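Local atomic coordinates of 3-deoxy-d-manno-octulosonic-acid transferase (PDB entry 4BFC), a protein that probably transfers Kdo from CMP-Kdo to a lipid A precursor in lipopolysaccharide assembly, the fragment described here being its C-terminal CMP-Kdo-binding domain. Residues 43-48 / 129-134; 145-150 / 168-173; 156-161 / 178-183. All coordinates share one frame; numbering follows the deposited sequence.

Contact 1 (43-48 / 129-134); sequences QVVTIA and SQVCFV
The carbonyl oxygen of V44 is gripped by two successive backbone N-H groups: Q130 N at 2.7 Å, and V131 N in a weak second bond at 3.4 Å. This fork opens a parallel pairing at the middle of the Rossmann-like sheet of a GT-B-type glycosyltransferase domain, with strand 43-48 and strand 131-134 only 12° from parallel. Q130 closes the start of the ladder with its side chain as well. In the conformer given here the chain turns at the CB-CG bond (chi2 63°), bringing OE1 back to accept from V44 N at 2.8 Å, the N-H pointing almost straight at it but tilted from the amide carbonyl plane. In this conformer the glutamine thus binds both the N-H and the C=O of V44, one with its side chain and one with its backbone, and its side chain crosses that of V44 at about a right angle. Further along, T46 N donates to V131 O, T46 O accepts from F133 N, and A48 N donates to F133 O, the usual parallel alternation.

On the face with T46, the threonine hydroxyl lies beside its own backbone N (chi1 -69°) and gives its proton to S129 OG at 2.7 Å. That serine oxygen is also hydrogen-bonded to W125 O of helix 122-128, so it ties the buried threonine to the helix leading into the second strand. The opposite face carries V45, I47, V131 and F133, all touching W192 of helix 185-197. V45 and V131 lie side by side and point the same way, CG1 of V45 touching CG2 of V131 at 3.6 Å. Farther along the same face, I47 CG2 meets the F133 ring obliquely, 4.1 Å from CD2.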
loop_
_atom_site.group_PDB
_atom_site.type_symbol
_atom_site.label_atom_id
_atom_site.label_comp_id
_atom_site.label_asym_id
_atom_site.label_seq_id
_atom_site.Cartn_x
_atom_site.Cartn_y
_atom_site.Cartn_z
ATOM N N GLN A 43 -22.639 21.276 -11.004
ATOM C CA GLN A 43 -21.471 20.798 -11.785
ATOM C C GLN A 43 -20.565 20.041 -10.810
ATOM O O GLN A 43 -19.962 20.637 -9.922
ATOM C CB GLN A 43 -20.713 21.934 -12.418
ATOM C CG GLN A 43 -21.504 22.589 -13.510
ATOM C CD GLN A 43 -20.797 23.826 -14.034
ATOM O OE1 GLN A 43 -20.283 24.658 -13.273
ATOM N NE2 GLN A 43 -20.727 23.922 -15.343
ATOM N N VAL A 44 -20.515 18.712 -11.027
ATOM C CA VAL A 44 -19.789 17.821 -10.090
ATOM C C VAL A 44 -18.366 17.556 -10.607
ATOM O O VAL A 44 -18.211 17.020 -11.748
ATOM C CB VAL A 44 -20.501 16.478 -9.971
ATOM C CG1 VAL A 44 -19.732 15.566 -8.994
ATOM C CG2 VAL A 44 -21.922 16.773 -9.427
ATOM N N VAL A 45 -17.393 17.986 -9.805
ATOM C CA VAL A 45 -15.959 17.776 -10.125
ATOM C C VAL A 45 -15.412 16.811 -9.069
ATOM O O VAL A 45 -15.666 17.041 -7.864
ATOM C CB VAL A 45 -15.183 19.122 -10.211
ATOM C CG1 VAL A 45 -15.934 20.073 -11.169
ATOM C CG2 VAL A 45 -14.968 19.854 -8.885
ATOM N N THR A 46 -14.622 15.833 -9.514
ATOM C CA THR A 46 -14.212 14.802 -8.530
ATOM C C THR A 46 -12.686 14.654 -8.451
ATOM O O THR A 46 -12.007 14.550 -9.540
ATOM C CB THR A 46 -14.906 13.509 -8.956
ATOM O OG1 THR A 46 -16.303 13.660 -8.727
ATOM C CG2 THR A 46 -14.432 12.240 -8.163
ATOM N N ILE A 47 -12.096 14.616 -7.263
ATOM C CA ILE A 47 -10.712 14.268 -7.131
ATOM C C ILE A 47 -10.683 12.853 -6.503
ATOM O O ILE A 47 -11.220 12.633 -5.417
ATOM C CB ILE A 47 -9.811 15.225 -6.337
ATOM C CG1 ILE A 47 -10.307 15.387 -4.883
ATOM C CG2 ILE A 47 -9.790 16.607 -7.011
ATOM C CD1 ILE A 47 -9.558 16.418 -4.038
ATOM N N ALA A 48 -10.109 11.947 -7.253
ATOM C CA ALA A 48 -10.270 10.496 -6.971
ATOM C C ALA A 48 -8.952 9.862 -6.685
ATOM O O ALA A 48 -7.944 10.154 -7.335
ATOM C CB ALA A 48 -10.935 9.814 -8.161
ATOM N N SER A 129 -19.883 12.220 -11.946
ATOM C CA SER A 129 -18.979 13.341 -12.158
ATOM C C SER A 129 -19.140 13.935 -13.591
ATOM O O SER A 129 -19.356 13.179 -14.593
ATOM C CB SER A 129 -17.529 12.826 -12.041
ATOM O OG SER A 129 -17.283 12.192 -10.766
ATOM N N GLN A 130 -18.949 15.254 -13.678
ATOM C CA GLN A 130 -18.808 15.963 -14.963
ATOM C C GLN A 130 -17.368 15.924 -15.463
ATOM O O GLN A 130 -17.131 15.800 -16.678
ATOM C CB GLN A 130 -19.321 17.408 -14.924
ATOM C CG GLN A 130 -20.796 17.542 -15.210
ATOM C CD GLN A 130 -21.628 16.853 -14.182
ATOM O OE1 GLN A 130 -21.881 17.413 -13.086
ATOM N NE2 GLN A 130 -22.067 15.649 -14.492
ATOM N N VAL A 131 -16.423 16.065 -14.519
ATOM C CA VAL A 131 -15.009 15.945 -14.838
ATOM C C VAL A 131 -14.348 15.326 -13.608
ATOM O O VAL A 131 -14.881 15.412 -12.476
ATOM C CB VAL A 131 -14.285 17.322 -15.122
ATOM C CG1 VAL A 131 -14.790 18.006 -16.410
ATOM C CG2 VAL A 131 -14.381 18.284 -13.933
ATOM N N CYS A 132 -13.160 14.799 -13.827
ATOM C CA CYS A 132 -12.418 14.264 -12.713
ATOM C C CYS A 132 -10.912 14.470 -12.833
ATOM O O CYS A 132 -10.385 14.866 -13.875
ATOM C CB CYS A 132 -12.764 12.761 -12.512
ATOM S SG CYS A 132 -11.887 11.653 -13.633
ATOM N N PHE A 133 -10.250 14.288 -11.705
ATOM C CA PHE A 133 -8.811 14.189 -11.598
ATOM C C PHE A 133 -8.455 12.882 -10.844
ATOM O O PHE A 133 -8.981 12.626 -9.786
ATOM C CB PHE A 133 -8.316 15.363 -10.764
ATOM C CG PHE A 133 -6.883 15.257 -10.276
ATOM C CD1 PHE A 133 -5.755 15.479 -11.089
ATOM C CD2 PHE A 133 -6.644 14.759 -8.971
ATOM C CE1 PHE A 133 -4.456 15.339 -10.567
ATOM C CE2 PHE A 133 -5.347 14.601 -8.443
ATOM C CZ PHE A 133 -4.217 14.933 -9.253
ATOM N N VAL A 134 -7.547 12.110 -11.429
ATOM C CA VAL A 134 -7.071 10.839 -10.830
ATOM C C VAL A 134 -5.735 11.088 -10.160
ATOM O O VAL A 134 -4.727 11.428 -10.807
ATOM C CB VAL A 134 -6.994 9.682 -11.859
ATOM C CG1 VAL A 134 -6.451 8.405 -11.125
ATOM C CG2 VAL A 134 -8.403 9.423 -12.435
#

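Contact 2 (145-150 / 168-173)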
loop_
_atom_site.group_PDB
_atom_site.type_symbol
_atom_site.label_atom_id
_atom_site.label_comp_id
_atom_site.label_asym_id
_atom_site.label_seq_id
_atom_site.Cartn_x
_atom_site.Cartn_y
_atom_site.Cartn_z
ATOM N N HIS A 145 -2.731 6.418 -10.508
ATOM C CA HIS A 145 -3.761 5.377 -10.396
ATOM C C HIS A 145 -4.487 5.154 -11.673
ATOM O O HIS A 145 -4.317 5.876 -12.707
ATOM C CB HIS A 145 -4.688 5.737 -9.203
ATOM C CG HIS A 145 -4.006 5.643 -7.871
ATOM N ND1 HIS A 145 -3.541 4.453 -7.373
ATOM C CD2 HIS A 145 -3.677 6.595 -6.932
ATOM C CE1 HIS A 145 -2.911 4.661 -6.230
ATOM N NE2 HIS A 145 -3.049 5.958 -5.919
ATOM N N ASN A 146 -5.334 4.116 -11.689
ATOM C CA ASN A 146 -5.919 3.637 -12.942
ATOM C C ASN A 146 -6.936 4.581 -13.536
ATOM O O ASN A 146 -8.104 4.683 -13.073
ATOM C CB ASN A 146 -6.583 2.266 -12.637
ATOM C CG ASN A 146 -6.934 1.507 -13.908
ATOM O OD1 ASN A 146 -6.662 1.971 -14.991
ATOM N ND2 ASN A 146 -7.633 0.389 -13.760
ATOM N N ILE A 147 -6.564 5.193 -14.653
ATOM C CA ILE A 147 -7.511 6.082 -15.359
ATOM C C ILE A 147 -8.568 5.379 -16.209
ATOM O O ILE A 147 -9.404 6.033 -16.758
ATOM C CB ILE A 147 -6.680 7.113 -16.178
ATOM C CG1 ILE A 147 -5.806 6.380 -17.229
ATOM C CG2 ILE A 147 -5.848 7.975 -15.249
ATOM C CD1 ILE A 147 -5.557 7.303 -18.444
ATOM N N LEU A 148 -8.521 4.050 -16.366
ATOM C CA LEU A 148 -9.483 3.371 -17.254
ATOM C C LEU A 148 -10.906 3.447 -16.748
ATOM O O LEU A 148 -11.874 3.522 -17.531
ATOM C CB LEU A 148 -9.029 1.887 -17.406
ATOM C CG LEU A 148 -7.736 1.678 -18.213
ATOM C CD1 LEU A 148 -7.347 0.188 -18.225
ATOM C CD2 LEU A 148 -7.935 2.211 -19.608
ATOM N N GLU A 149 -11.054 3.466 -15.408
ATOM C CA GLU A 149 -12.378 3.477 -14.815
ATOM C C GLU A 149 -13.191 4.748 -15.197
ATOM O O GLU A 149 -14.256 4.635 -15.818
ATOM C CB GLU A 149 -12.261 3.252 -13.303
ATOM C CG GLU A 149 -11.518 1.961 -12.946
ATOM C CD GLU A 149 -11.336 1.716 -11.453
ATOM O OE1 GLU A 149 -10.929 2.632 -10.699
ATOM O OE2 GLU A 149 -11.610 0.574 -11.014
ATOM N N PRO A 150 -12.636 5.972 -14.956
ATOM C CA PRO A 150 -13.398 7.137 -15.466
ATOM C C PRO A 150 -13.570 7.208 -16.972
ATOM O O PRO A 150 -14.603 7.676 -17.428
ATOM C CB PRO A 150 -12.634 8.372 -14.884
ATOM C CG PRO A 150 -11.261 7.856 -14.616
ATOM C CD PRO A 150 -11.439 6.403 -14.220
ATOM N N THR A 168 2.334 3.243 -19.635
ATOM C CA THR A 168 1.909 2.758 -20.944
ATOM C C THR A 168 0.526 3.227 -21.322
ATOM O O THR A 168 0.329 3.842 -22.426
ATOM C CB THR A 168 1.973 1.219 -21.011
ATOM O OG1 THR A 168 3.282 0.825 -20.654
ATOM C CG2 THR A 168 1.736 0.693 -22.476
ATOM N N ILE A 169 -0.422 2.952 -20.418
ATOM C CA ILE A 169 -1.838 3.275 -20.677
ATOM C C ILE A 169 -2.045 4.773 -20.776
ATOM O O ILE A 169 -2.765 5.211 -21.703
ATOM C CB ILE A 169 -2.781 2.669 -19.612
ATOM C CG1 ILE A 169 -3.050 1.175 -19.833
ATOM C CG2 ILE A 169 -4.164 3.381 -19.549
ATOM C CD1 ILE A 169 -3.680 0.549 -18.582
ATOM N N VAL A 170 -1.462 5.556 -19.873
ATOM C CA VAL A 170 -1.655 7.036 -19.939
ATOM C C VAL A 170 -1.078 7.548 -21.280
ATOM O O VAL A 170 -1.770 8.259 -22.000
ATOM C CB VAL A 170 -1.041 7.766 -18.747
ATOM C CG1 VAL A 170 -1.113 9.289 -18.884
ATOM C CG2 VAL A 170 -1.849 7.418 -17.514
ATOM N N ASP A 171 0.135 7.121 -21.657
ATOM C CA ASP A 171 0.670 7.507 -23.008
ATOM C C ASP A 171 -0.214 7.094 -24.181
ATOM O O ASP A 171 -0.346 7.864 -25.134
ATOM C CB ASP A 171 2.092 7.014 -23.215
ATOM C CG ASP A 171 3.092 7.734 -22.356
ATOM O OD1 ASP A 171 2.784 8.817 -21.826
ATOM O OD2 ASP A 171 4.199 7.201 -22.209
ATOM N N GLU A 172 -0.855 5.941 -24.135
ATOM C CA GLU A 172 -1.783 5.572 -25.222
ATOM C C GLU A 172 -2.901 6.637 -25.344
ATOM O O GLU A 172 -3.346 6.997 -26.446
ATOM C CB GLU A 172 -2.452 4.243 -24.931
ATOM C CG GLU A 172 -1.614 3.005 -25.202
ATOM C CD GLU A 172 -2.198 1.733 -24.600
ATOM O OE1 GLU A 172 -3.336 1.742 -24.062
ATOM O OE2 GLU A 172 -1.505 0.705 -24.640
ATOM N N PHE A 173 -3.349 7.148 -24.193
ATOM C CA PHE A 173 -4.383 8.161 -24.171
ATOM C C PHE A 173 -3.869 9.586 -24.515
ATOM O O PHE A 173 -4.581 10.346 -25.179
ATOM C CB PHE A 173 -5.173 8.089 -22.856
ATOM C CG PHE A 173 -6.155 6.923 -22.803
ATOM C CD1 PHE A 173 -7.456 7.038 -23.236
ATOM C CD2 PHE A 173 -5.758 5.704 -22.259
ATOM C CE1 PHE A 173 -8.349 5.978 -23.189
ATOM C CE2 PHE A 173 -6.629 4.616 -22.216
ATOM C CZ PHE A 173 -7.943 4.755 -22.666
#
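I147 drives its side chain into a hollow on helix 167-175 bounded by I169, V170 and F173. Its CG1 sits between the backbone N and the carbonyl carbon (chi1 61°), and from there CD1 reaches out as the tip of the bump, 3.8 Å from V170 CG2 and 4.1 Å from F173 CD2. I147 and V170 cross at about a right angle, whereas I147 slides past I169 and F173 in the opposite direction.

L148 forms the second bump, and its two methyls divide the work. CD1 meets I169 CD1 at 3.7 Å; CD2 approaches F173 CE2 at 3.8 Å and also touches I169 CG2. No hydrogen bond crosses between the segments. Behind the two side chains, within the same segment, N146 OD1 accepts from L148 N at 3.1 Å, the donor standing above the carbonyl plane, and this capping bond ties down the turn that presents both residues.

L213 of helix 199-214 touches both L148 and F173, while E86 of a second subunit binds the backbone N atoms of T168 and I169. This is apolar packing of the turn leading into helix 148-152 against the connecting helix of a beta-alpha-beta unit in a Rossmann-like domain.

Contact 3 (156-161 / 178-183)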
loop_
_atom_site.group_PDB
_atom_site.type_symbol
_atom_site.label_atom_id
_atom_site.label_comp_id
_atom_site.label_asym_id
_atom_site.label_seq_id
_atom_site.Cartn_x
_atom_site.Cartn_y
_atom_site.Cartn_z
ATOM N N PRO A 156 -14.518 13.091 -18.636
ATOM C CA PRO A 156 -13.239 13.753 -18.947
ATOM C C PRO A 156 -12.239 13.694 -17.779
ATOM O O PRO A 156 -12.604 13.971 -16.633
ATOM C CB PRO A 156 -13.632 15.181 -19.264
ATOM C CG PRO A 156 -15.093 15.139 -19.545
ATOM C CD PRO A 156 -15.668 14.003 -18.788
ATOM N N THR A 157 -10.999 13.258 -18.057
ATOM C CA THR A 157 -10.037 12.864 -16.985
ATOM C C THR A 157 -8.730 13.658 -17.033
ATOM O O THR A 157 -8.108 13.812 -18.101
ATOM C CB THR A 157 -9.745 11.348 -17.042
ATOM O OG1 THR A 157 -10.991 10.653 -16.880
ATOM C CG2 THR A 157 -8.729 10.868 -15.896
ATOM N N VAL A 158 -8.346 14.210 -15.900
ATOM C CA VAL A 158 -7.062 14.892 -15.740
ATOM C C VAL A 158 -6.152 14.084 -14.837
ATOM O O VAL A 158 -6.627 13.527 -13.843
ATOM C CB VAL A 158 -7.275 16.304 -15.133
ATOM C CG1 VAL A 158 -5.972 17.089 -15.000
ATOM C CG2 VAL A 158 -8.387 17.105 -15.869
ATOM N N VAL A 159 -4.874 13.969 -15.187
ATOM C CA VAL A 159 -3.847 13.458 -14.283
ATOM C C VAL A 159 -2.702 14.436 -14.155
ATOM O O VAL A 159 -2.508 15.283 -15.041
ATOM C CB VAL A 159 -3.332 12.022 -14.678
ATOM C CG1 VAL A 159 -4.482 11.023 -14.636
ATOM C CG2 VAL A 159 -2.639 12.041 -16.037
ATOM N N GLY A 160 -1.970 14.377 -13.038
ATOM C CA GLY A 160 -0.722 15.062 -12.855
ATOM C C GLY A 160 0.379 14.391 -13.667
ATOM O O GLY A 160 0.150 13.371 -14.300
ATOM N N PRO A 161 1.611 14.945 -13.571
ATOM C CA PRO A 161 2.700 14.490 -14.460
ATOM C C PRO A 161 3.349 13.200 -13.980
ATOM O O PRO A 161 3.986 12.483 -14.795
ATOM C CB PRO A 161 3.710 15.649 -14.400
ATOM C CG PRO A 161 3.232 16.607 -13.394
ATOM C CD PRO A 161 1.954 16.120 -12.774
ATOM N N ALA A 178 -6.721 12.099 -25.531
ATOM C CA ALA A 178 -7.850 11.452 -24.923
ATOM C C ALA A 178 -7.852 11.619 -23.387
ATOM O O ALA A 178 -8.846 11.258 -22.764
ATOM C CB ALA A 178 -7.878 9.991 -25.312
ATOM N N VAL A 179 -6.807 12.263 -22.863
ATOM C CA VAL A 179 -6.588 12.499 -21.423
ATOM C C VAL A 179 -5.840 13.827 -21.266
ATOM O O VAL A 179 -4.996 14.210 -22.121
ATOM C CB VAL A 179 -5.777 11.359 -20.770
ATOM C CG1 VAL A 179 -4.311 11.365 -21.209
ATOM C CG2 VAL A 179 -5.872 11.465 -19.227
ATOM N N LEU A 180 -6.171 14.562 -20.231
ATOM C CA LEU A 180 -5.574 15.846 -19.980
ATOM C C LEU A 180 -4.503 15.783 -18.913
ATOM O O LEU A 180 -4.687 15.265 -17.789
ATOM C CB LEU A 180 -6.648 16.906 -19.629
ATOM C CG LEU A 180 -7.702 16.988 -20.774
ATOM C CD1 LEU A 180 -9.001 17.561 -20.241
ATOM C CD2 LEU A 180 -7.201 17.867 -21.881
ATOM N N ILE A 181 -3.331 16.295 -19.247
ATOM C CA ILE A 181 -2.259 16.342 -18.281
ATOM C C ILE A 181 -2.065 17.723 -17.614
ATOM O O ILE A 181 -1.834 18.779 -18.275
ATOM C CB ILE A 181 -0.920 15.849 -18.931
ATOM C CG1 ILE A 181 -1.173 14.544 -19.679
ATOM C CG2 ILE A 181 0.165 15.781 -17.884
ATOM C CD1 ILE A 181 -1.368 13.323 -18.770
ATOM N N ALA A 182 -2.253 17.751 -16.306
ATOM C CA ALA A 182 -1.960 18.932 -15.488
ATOM C C ALA A 182 -0.567 19.006 -14.905
ATOM O O ALA A 182 -0.091 18.084 -14.251
ATOM C CB ALA A 182 -2.983 19.144 -14.376
ATOM N N GLN A 183 0.082 20.150 -14.989
ATOM C CA GLN A 183 1.383 20.284 -14.308
ATOM C C GLN A 183 1.316 20.580 -12.802
ATOM O O GLN A 183 2.261 20.237 -12.058
ATOM C CB GLN A 183 2.304 21.345 -15.062
ATOM C CG GLN A 183 2.615 20.936 -16.512
ATOM C CD GLN A 183 3.310 19.593 -16.606
ATOM O OE1 GLN A 183 2.922 18.734 -17.394
ATOM N NE2 GLN A 183 4.333 19.401 -15.792
HETATM O O HOH W 1 -10.576 12.014 -20.719
#
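V159 carries two of the three backbone hydrogen bonds here: its O accepts from A182 N at 2.8 Å and its N donates to L180 O at 2.9 Å. With L180 N bound to T157 O, they form the parallel ladder of a beta-alpha-beta unit, whose connecting helix 167-175 lies between strands 157-159 and 180-181 in the chain; the latter is the outermost strand on this side of the Rossmann-like sheet. Ahead of the ladder a water spans the gap, accepting from T157 N and donating to A178 O at 2.8 Å.

The packing divides between two faces. On one, V158 and L180 meet helix 185-197, and V158 CG1, anti to its backbone N (chi1 -177°), reaches across to A182 CB at 3.7 Å, two residues beyond its partner L180. On the other, V159 CG2 is pressed against I181 CD1 at 3.3 Å, tighter than normal contact; the turn of the isoleucine at chi2 (-74°) brings that methyl across the valine. Past the last bond, A182 O is buried without a polar partner. It faces carbons instead: G160 CA lies 3.4 Å away, and the ring atom P161 CD comes within 3.2 Å of the same oxygen.

Overall arrangement
The three contacts come from one half of the parallel sheet and the helices beside it. Contact 1 closes before the other two begin, whereas contacts 2 and 3 interleave: 145-150, 156-161, 168-173, 178-183. Contact 1 lies near the centre of the chain, about 3 Å from it; contact 3 is about 12 Å away, centre to centre, toward the sheet's edge. Strand 131-134 joins these two, being the neighbour of both 43-50 and 157-159. Contact 2 lies about 15 Å from contact 1 and 10 Å from contact 3, with I147 packed against both V134 and V159. Contact 2 thus links the sheet to the side where a second subunit touches.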